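PDB 3BJA: transcriptional regulator, MarR family, putative from Bacillus cereus, which probably binds DNA and regulates transcription through a winged helix-turn-helix domain, as other members of its family do. Local coordinates for residues D30-Y33 and V34-G37; M50-L53 and I54-G58; I68-M71 and K72-G75. One frame throughout, in Å; residues are numbered along the deposited sequence.

Contact 1 of 3, residues D30-Y33 and V34-G37; sequences DISY and VQFG
Ser32 and Gln35 meet in a local capping contact at the N-terminal end of helix 33-44, where the loop that follows helix 2-25 turns into the helix. Ser32 holds the N-cap position. Its hydroxyl OG turns to Gln35 OE1. This carboxamide oxygen of Gln35 accepts twice from the one residue. Ser32 N reaches Gln35 OE1 at 2.9 Å, in the carbonyl plane, with an N-H...O angle of 152°. Ser32 OG donates to Gln35 OE1 at 2.5 Å, tilted from that plane. The two bonds fix the rotation of the amide. Gln35 can reach back because its chain is bent at chi2 (77°), which folds the amide over the start of the helix. Ser32 OG also lies 3.1 Å from Val34 CG1.

The first helical bonds follow. Phe36 N donates almost straight to Ser32 O at 3.0 Å, and Gly37 N to Tyr33 O at 2.8 Å. On the inner side Ile31 packs against the first turn. Ile31 CD1 lies 4.0 Å from Phe36 CB, and Ile31 CB is 3.9 Å from Gln35 CB. Val104 of helix 95-116 touches both Ile31 and Phe36. Asp23 of helix 2-25 accepts a bond from Tyr33 N, and Tyr33 packs on Cys59 of the second subunit.

A glutamine three residues after the N-cap that accepts from the N-cap backbone N-H is the reciprocal half of a capping box. Here it starts the first helix of the three that lead into the wing of the winged helix-turn-helix domain.

Contact 2 of 3, residues M50-L53 and I54-G58; sequences MSKL and IENMG
Asn56 folds back onto Lys52 one turn earlier, in the last turn of helix 50-56. From CB outward its side chain stays close to the Lys52 carbonyl. Asn56 CB is 3.3 Å from Lys52 O, and Asn56 CG is 3.1 Å from the same oxygen. CG stands anti to the carbonyl carbon of Asn56 (chi1 -65°), which turns the amide back along the helix. At the tip, Asn56 OD1 comes to 3.0 Å from Lys52 O. Both are acceptors, so this approach is no bond. Asn56 OD1 also meets the aliphatic chain of Lys52, with Lys52 CD at 3.6 Å. ND2 lies beside the same methylene, a little farther off. Lys52 is bent at chi2 (-73°), and its chain crosses that of Asn56 at a slant. Lys52 NZ ends 3.7 Å from Asn56 OD1, a distance at which some electrostatic attraction is plausible.

The Lys52 carbonyl is taken up by the backbone: Asn56 N donates to Lys52 O at 2.8 Å. Ile54 N to Met50 O and Glu55 N to Ser51 O continue the same pattern. Ile54 lays CG1 and CD1 against Met50 O, while Glu55 runs its extended chain past Ser51 O. The last bond, Met57 N to Leu53 O, is weak, and Met57 is the first residue to leave helical backbone angles.

Leu53 faces inward onto Val41 of helix 33-44 and Met64 of helix 64-73. Selenomethionine Met57 reaches Val38. This short amphipathic helix, with Lys52 and Glu55 outside, is the one that precedes the probable recognition helix in a MarR-type winged helix-turn-helix.

Contact 3 of 3, residues I68-M71 and K72-G75; sequences IQRM and KRDG
Lys72, Arg73 and Asp74 donate from their backbone N to the carbonyls of Ile68, Gln69 and Arg70 in the last turn of helix 64-73, and Gly75 then closes it in a Schellman motif. Gly75 has a positive phi of 90°, which favours glycine. Gly75 N makes a weak bond to Met71 O at 3.2 Å and a second bond to Lys72 O.

Arg70 and Arg73 lie side by side and point the same way. The bend of Arg70 at chi2, with its CG anti to the backbone N, lays its chain alongside Arg73. The guanidinium planes are 33° apart. Arg70 NE sits over one face of the Arg73 group, offset toward its rim, 3.3 Å from Arg73 NH2. Both atoms are donors and both groups probably carry charge, so this approach should cost energy. Arg70 CD also comes close, 3.3 Å from Arg73 NH1. Asp74 supplies a counter-charge at the edge of the Arg73 guanidinium. Arg73 NH1 reaches Asp74 OD1 at 2.8 Å, a salt bridge whose hydrogen bond is weak by its angle of 117°. Asp74 OD2 is farther from Arg70, at 4.7 Å from Arg70 NE, too long for a bridge but probably still attractive.

Gln69 and Lys72 also run alongside each other, with Gln69 NE2 3.3 Å from Lys72 CD.

The turn after the helix is tied down by bonds from Gly75 O to Thr94 and from Asp74 O to Lys96. On the buried side Met71, a selenomethionine, packs on Gln35, Val38 and Ile39 of helix 33-44, and on Val77 of strand 77-81. Ile68 and Lys72 touch Thr79 of that strand. These contacts place the end of helix 64-73 between helix 33-44 and strand 77-81, which belongs to the wing.

How the contacts relate
The three contacts follow in series along the chain, in helices 33-44, 50-56 and 64-73. Contact 1 begins helix 33-44, contact 2 spans helix 50-56, and contact 3 ends helix 64-73. Their centres are about 15 Å (1 and 2), 12 Å (1 and 3) and 17 Å (2 and 3) apart. All three pairs touch by packing. Met57 CE of contact 2 lies 4.0 Å from Val34 O of contact 1. Met71 CE of contact 3 approaches Gln35 O of contact 1, and Leu53 meets Ile68 between contacts 2 and 3. Together they frame one compact winged helix-turn-helix domain, probably the DNA-binding part of each subunit.

Contact 1 of 3, residues D30-Y33 and V34-G37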
loop_
_atom_site.group_PDB
_atom_site.type_symbol
_atom_site.label_atom_id
_atom_site.label_comp_id
_atom_site.label_asym_id
_atom_site.label_seq_id
_atom_site.Cartn_x
_atom_site.Cartn_y
_atom_site.Cartn_z
ATOM N N ASP A 30 9.558 5.576 -16.903
ATOM C CA ASP A 30 8.580 6.631 -16.582
ATOM C C ASP A 30 7.224 6.122 -16.044
ATOM O O ASP A 30 6.154 6.597 -16.444
ATOM C CB ASP A 30 8.410 7.558 -17.791
ATOM C CG ASP A 30 9.704 8.203 -18.188
ATOM O OD1 ASP A 30 10.343 8.791 -17.301
ATOM O OD2 ASP A 30 10.077 8.147 -19.377
ATOM N N ILE A 31 7.303 5.128 -15.165
ATOM C CA ILE A 31 6.142 4.532 -14.492
ATOM C C ILE A 31 6.512 4.217 -13.049
ATOM O O ILE A 31 7.695 4.083 -12.724
ATOM C CB ILE A 31 5.617 3.232 -15.201
ATOM C CG1 ILE A 31 6.667 2.111 -15.274
ATOM C CG2 ILE A 31 5.120 3.549 -16.610
ATOM C CD1 ILE A 31 6.081 0.739 -15.643
ATOM N N SER A 32 5.501 4.107 -12.195
ATOM C CA SER A 32 5.679 3.708 -10.781
ATOM C C SER A 32 4.964 2.382 -10.598
ATOM O O SER A 32 4.355 1.872 -11.557
ATOM C CB SER A 32 5.085 4.758 -9.854
ATOM O OG SER A 32 3.668 4.736 -9.933
ATOM N N TYR A 33 5.003 1.839 -9.375
ATOM C CA TYR A 33 4.348 0.545 -9.078
ATOM C C TYR A 33 2.857 0.540 -9.489
ATOM O O TYR A 33 2.380 -0.453 -10.042
ATOM C CB TYR A 33 4.544 0.086 -7.592
ATOM C CG TYR A 33 3.809 0.914 -6.531
ATOM C CD1 TYR A 33 4.405 2.050 -5.957
ATOM C CD2 TYR A 33 2.506 0.567 -6.103
ATOM C CE1 TYR A 33 3.734 2.840 -4.982
ATOM C CE2 TYR A 33 1.821 1.347 -5.134
ATOM C CZ TYR A 33 2.448 2.485 -4.568
ATOM O OH TYR A 33 1.812 3.281 -3.613
ATOM N N VAL A 34 2.152 1.657 -9.261
ATOM C CA VAL A 34 0.709 1.748 -9.593
ATOM C C VAL A 34 0.449 1.558 -11.113
ATOM O O VAL A 34 -0.394 0.738 -11.485
ATOM C CB VAL A 34 -0.009 2.984 -8.937
ATOM C CG1 VAL A 34 0.626 4.290 -9.334
ATOM C CG2 VAL A 34 -1.505 2.996 -9.273
ATOM N N GLN A 35 1.232 2.211 -11.971
ATOM C CA GLN A 35 1.065 2.055 -13.445
ATOM C C GLN A 35 1.507 0.659 -13.903
ATOM O O GLN A 35 0.855 0.031 -14.739
ATOM C CB GLN A 35 1.786 3.139 -14.251
ATOM C CG GLN A 35 1.226 4.543 -14.067
ATOM C CD GLN A 35 1.625 5.200 -12.763
ATOM O OE1 GLN A 35 2.717 4.972 -12.260
ATOM N NE2 GLN A 35 0.739 6.027 -12.212
ATOM N N PHE A 36 2.619 0.197 -13.343
ATOM C CA PHE A 36 3.121 -1.157 -13.581
ATOM C C PHE A 36 2.036 -2.196 -13.264
ATOM O O PHE A 36 1.746 -3.042 -14.102
ATOM C CB PHE A 36 4.395 -1.387 -12.754
ATOM C CG PHE A 36 4.965 -2.763 -12.869
ATOM C CD1 PHE A 36 5.660 -3.144 -14.015
ATOM C CD2 PHE A 36 4.836 -3.677 -11.816
ATOM C CE1 PHE A 36 6.206 -4.428 -14.132
ATOM C CE2 PHE A 36 5.388 -4.980 -11.922
ATOM C CZ PHE A 36 6.075 -5.341 -13.074
ATOM N N GLY A 37 1.406 -2.071 -12.085
ATOM C CA GLY A 37 0.308 -2.941 -11.666
ATOM C C GLY A 37 -0.821 -3.054 -12.679
ATOM O O GLY A 37 -1.226 -4.175 -13.034
#

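Contact 2 of 3, residues M50-L53 and I54-G58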
loop_
_atom_site.group_PDB
_atom_site.type_symbol
_atom_site.label_atom_id
_atom_site.label_comp_id
_atom_site.label_asym_id
_atom_site.label_seq_id
_atom_site.Cartn_x
_atom_site.Cartn_y
_atom_site.Cartn_z
HETATM N N MSE A 50 -13.766 -0.831 -16.293
HETATM C CA MSE A 50 -13.150 0.002 -15.257
HETATM C C MSE A 50 -13.355 -0.589 -13.867
HETATM O O MSE A 50 -12.425 -0.581 -13.060
HETATM C CB MSE A 50 -13.690 1.448 -15.293
HETATM C CG MSE A 50 -12.842 2.360 -16.142
HETATM SE SE MSE A 50 -11.236 2.759 -15.126
HETATM C CE MSE A 50 -12.008 4.208 -14.057
ATOM N N SER A 51 -14.564 -1.103 -13.613
ATOM C CA SER A 51 -14.901 -1.746 -12.343
ATOM C C SER A 51 -14.062 -3.007 -12.167
ATOM O O SER A 51 -13.401 -3.140 -11.146
ATOM C CB SER A 51 -16.406 -2.047 -12.239
ATOM O OG SER A 51 -17.168 -0.853 -12.298
ATOM N N LYS A 52 -14.052 -3.892 -13.175
ATOM C CA LYS A 52 -13.189 -5.110 -13.146
ATOM C C LYS A 52 -11.724 -4.810 -12.861
ATOM O O LYS A 52 -11.089 -5.555 -12.124
ATOM C CB LYS A 52 -13.285 -5.987 -14.423
ATOM C CG LYS A 52 -14.054 -7.296 -14.243
ATOM C CD LYS A 52 -13.222 -8.297 -13.411
ATOM C CE LYS A 52 -13.992 -9.571 -13.114
ATOM N NZ LYS A 52 -13.231 -10.460 -12.192
ATOM N N LEU A 53 -11.211 -3.729 -13.454
ATOM C CA LEU A 53 -9.835 -3.282 -13.227
ATOM C C LEU A 53 -9.673 -2.846 -11.778
ATOM O O LEU A 53 -8.728 -3.264 -11.135
ATOM C CB LEU A 53 -9.430 -2.158 -14.202
ATOM C CG LEU A 53 -8.035 -1.533 -14.070
ATOM C CD1 LEU A 53 -6.950 -2.602 -14.212
ATOM C CD2 LEU A 53 -7.862 -0.421 -15.080
ATOM N N ILE A 54 -10.601 -2.041 -11.261
ATOM C CA ILE A 54 -10.559 -1.593 -9.840
ATOM C C ILE A 54 -10.568 -2.806 -8.874
ATOM O O ILE A 54 -9.801 -2.849 -7.912
ATOM C CB ILE A 54 -11.707 -0.597 -9.507
ATOM C CG1 ILE A 54 -11.508 0.732 -10.250
ATOM C CG2 ILE A 54 -11.753 -0.298 -8.014
ATOM C CD1 ILE A 54 -12.784 1.552 -10.438
ATOM N N GLU A 55 -11.411 -3.794 -9.178
ATOM C CA GLU A 55 -11.518 -5.042 -8.392
ATOM C C GLU A 55 -10.212 -5.867 -8.468
ATOM O O GLU A 55 -9.655 -6.254 -7.424
ATOM C CB GLU A 55 -12.750 -5.858 -8.844
ATOM C CG GLU A 55 -14.085 -5.142 -8.498
ATOM C CD GLU A 55 -15.335 -5.684 -9.211
ATOM O OE1 GLU A 55 -15.242 -6.507 -10.162
ATOM O OE2 GLU A 55 -16.435 -5.239 -8.808
ATOM N N ASN A 56 -9.717 -6.074 -9.699
ATOM C CA ASN A 56 -8.456 -6.789 -9.951
ATOM C C ASN A 56 -7.200 -6.066 -9.455
ATOM O O ASN A 56 -6.137 -6.691 -9.413
ATOM C CB ASN A 56 -8.285 -7.140 -11.438
ATOM C CG ASN A 56 -9.326 -8.130 -11.942
ATOM O OD1 ASN A 56 -10.348 -8.372 -11.293
ATOM N ND2 ASN A 56 -9.085 -8.679 -13.127
HETATM N N MSE A 57 -7.290 -4.766 -9.139
HETATM C CA MSE A 57 -6.172 -4.050 -8.505
HETATM C C MSE A 57 -6.123 -4.567 -7.075
HETATM O O MSE A 57 -7.129 -4.449 -6.352
HETATM C CB MSE A 57 -6.332 -2.507 -8.493
HETATM C CG MSE A 57 -6.038 -1.758 -9.818
HETATM SE SE MSE A 57 -4.234 -2.064 -10.530
HETATM C CE MSE A 57 -3.139 -1.151 -9.193
ATOM N N GLY A 58 -4.988 -5.170 -6.692
ATOM C CA GLY A 58 -4.757 -5.683 -5.321
ATOM C C GLY A 58 -4.931 -4.582 -4.276
ATOM O O GLY A 58 -5.495 -4.815 -3.188
#

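Contact 3 of 3, residues I68-M71 and K72-G75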
loop_
_atom_site.group_PDB
_atom_site.type_symbol
_atom_site.label_atom_id
_atom_site.label_comp_id
_atom_site.label_asym_id
_atom_site.label_seq_id
_atom_site.Cartn_x
_atom_site.Cartn_y
_atom_site.Cartn_z
ATOM N N ILE A 68 -5.753 6.680 -14.899
ATOM C CA ILE A 68 -5.952 6.000 -16.206
ATOM C C ILE A 68 -5.913 6.997 -17.362
ATOM O O ILE A 68 -5.369 6.688 -18.412
ATOM C CB ILE A 68 -7.248 5.098 -16.241
ATOM C CG1 ILE A 68 -6.916 3.663 -15.776
ATOM C CG2 ILE A 68 -7.827 4.955 -17.641
ATOM C CD1 ILE A 68 -6.361 3.578 -14.382
ATOM N N GLN A 69 -6.515 8.171 -17.182
ATOM C CA GLN A 69 -6.443 9.256 -18.189
ATOM C C GLN A 69 -5.009 9.680 -18.523
ATOM O O GLN A 69 -4.694 9.955 -19.682
ATOM C CB GLN A 69 -7.275 10.485 -17.761
ATOM C CG GLN A 69 -8.608 10.566 -18.478
ATOM C CD GLN A 69 -8.460 10.999 -19.949
ATOM O OE1 GLN A 69 -7.753 11.958 -20.261
ATOM N NE2 GLN A 69 -9.145 10.295 -20.846
ATOM N N ARG A 70 -4.168 9.720 -17.493
ATOM C CA ARG A 70 -2.742 10.015 -17.615
ATOM C C ARG A 70 -2.081 8.927 -18.469
ATOM O O ARG A 70 -1.332 9.234 -19.394
ATOM C CB ARG A 70 -2.114 10.082 -16.209
ATOM C CG ARG A 70 -0.657 10.513 -16.093
ATOM C CD ARG A 70 -0.434 11.818 -16.778
ATOM N NE ARG A 70 0.679 12.601 -16.229
ATOM C CZ ARG A 70 0.581 13.727 -15.494
ATOM N NH1 ARG A 70 -0.599 14.304 -15.185
ATOM N NH2 ARG A 70 1.705 14.320 -15.073
HETATM N N MSE A 71 -2.390 7.662 -18.169
HETATM C CA MSE A 71 -1.911 6.515 -18.961
HETATM C C MSE A 71 -2.496 6.521 -20.385
HETATM O O MSE A 71 -1.880 5.992 -21.303
HETATM C CB MSE A 71 -2.230 5.174 -18.262
HETATM C CG MSE A 71 -1.506 4.974 -16.941
HETATM SE SE MSE A 71 -1.849 3.213 -16.099
HETATM C CE MSE A 71 -0.662 2.062 -17.169
ATOM N N LYS A 72 -3.687 7.097 -20.552
ATOM C CA LYS A 72 -4.334 7.200 -21.856
ATOM C C LYS A 72 -3.568 8.181 -22.765
ATOM O O LYS A 72 -3.275 7.832 -23.915
ATOM C CB LYS A 72 -5.819 7.598 -21.726
ATOM C CG LYS A 72 -6.657 7.315 -22.974
ATOM C CD LYS A 72 -8.039 7.952 -22.877
ATOM C CE LYS A 72 -8.936 7.607 -24.075
ATOM N NZ LYS A 72 -8.310 7.921 -25.361
ATOM N N ARG A 73 -3.233 9.374 -22.242
ATOM C CA ARG A 73 -2.489 10.397 -23.010
ATOM C C ARG A 73 -1.037 9.912 -23.250
ATOM O O ARG A 73 -0.494 10.136 -24.337
ATOM C CB ARG A 73 -2.535 11.813 -22.359
ATOM C CG ARG A 73 -1.400 12.107 -21.368
ATOM C CD ARG A 73 -1.401 13.470 -20.677
ATOM N NE ARG A 73 -0.159 13.921 -19.973
ATOM C CZ ARG A 73 0.924 13.218 -19.559
ATOM N NH1 ARG A 73 1.075 11.895 -19.671
ATOM N NH2 ARG A 73 1.924 13.879 -18.948
ATOM N N ASP A 74 -0.422 9.285 -22.230
ATOM C CA ASP A 74 0.908 8.652 -22.352
ATOM C C ASP A 74 0.975 7.556 -23.408
ATOM O O ASP A 74 2.071 7.183 -23.818
ATOM C CB ASP A 74 1.392 8.024 -21.018
ATOM C CG ASP A 74 2.069 9.012 -20.097
ATOM O OD1 ASP A 74 2.786 9.906 -20.598
ATOM O OD2 ASP A 74 1.917 8.896 -18.861
ATOM N N GLY A 75 -0.175 6.994 -23.780
ATOM C CA GLY A 75 -0.270 6.007 -24.846
ATOM C C GLY A 75 -0.114 4.564 -24.438
ATOM O O GLY A 75 0.047 3.722 -25.304
#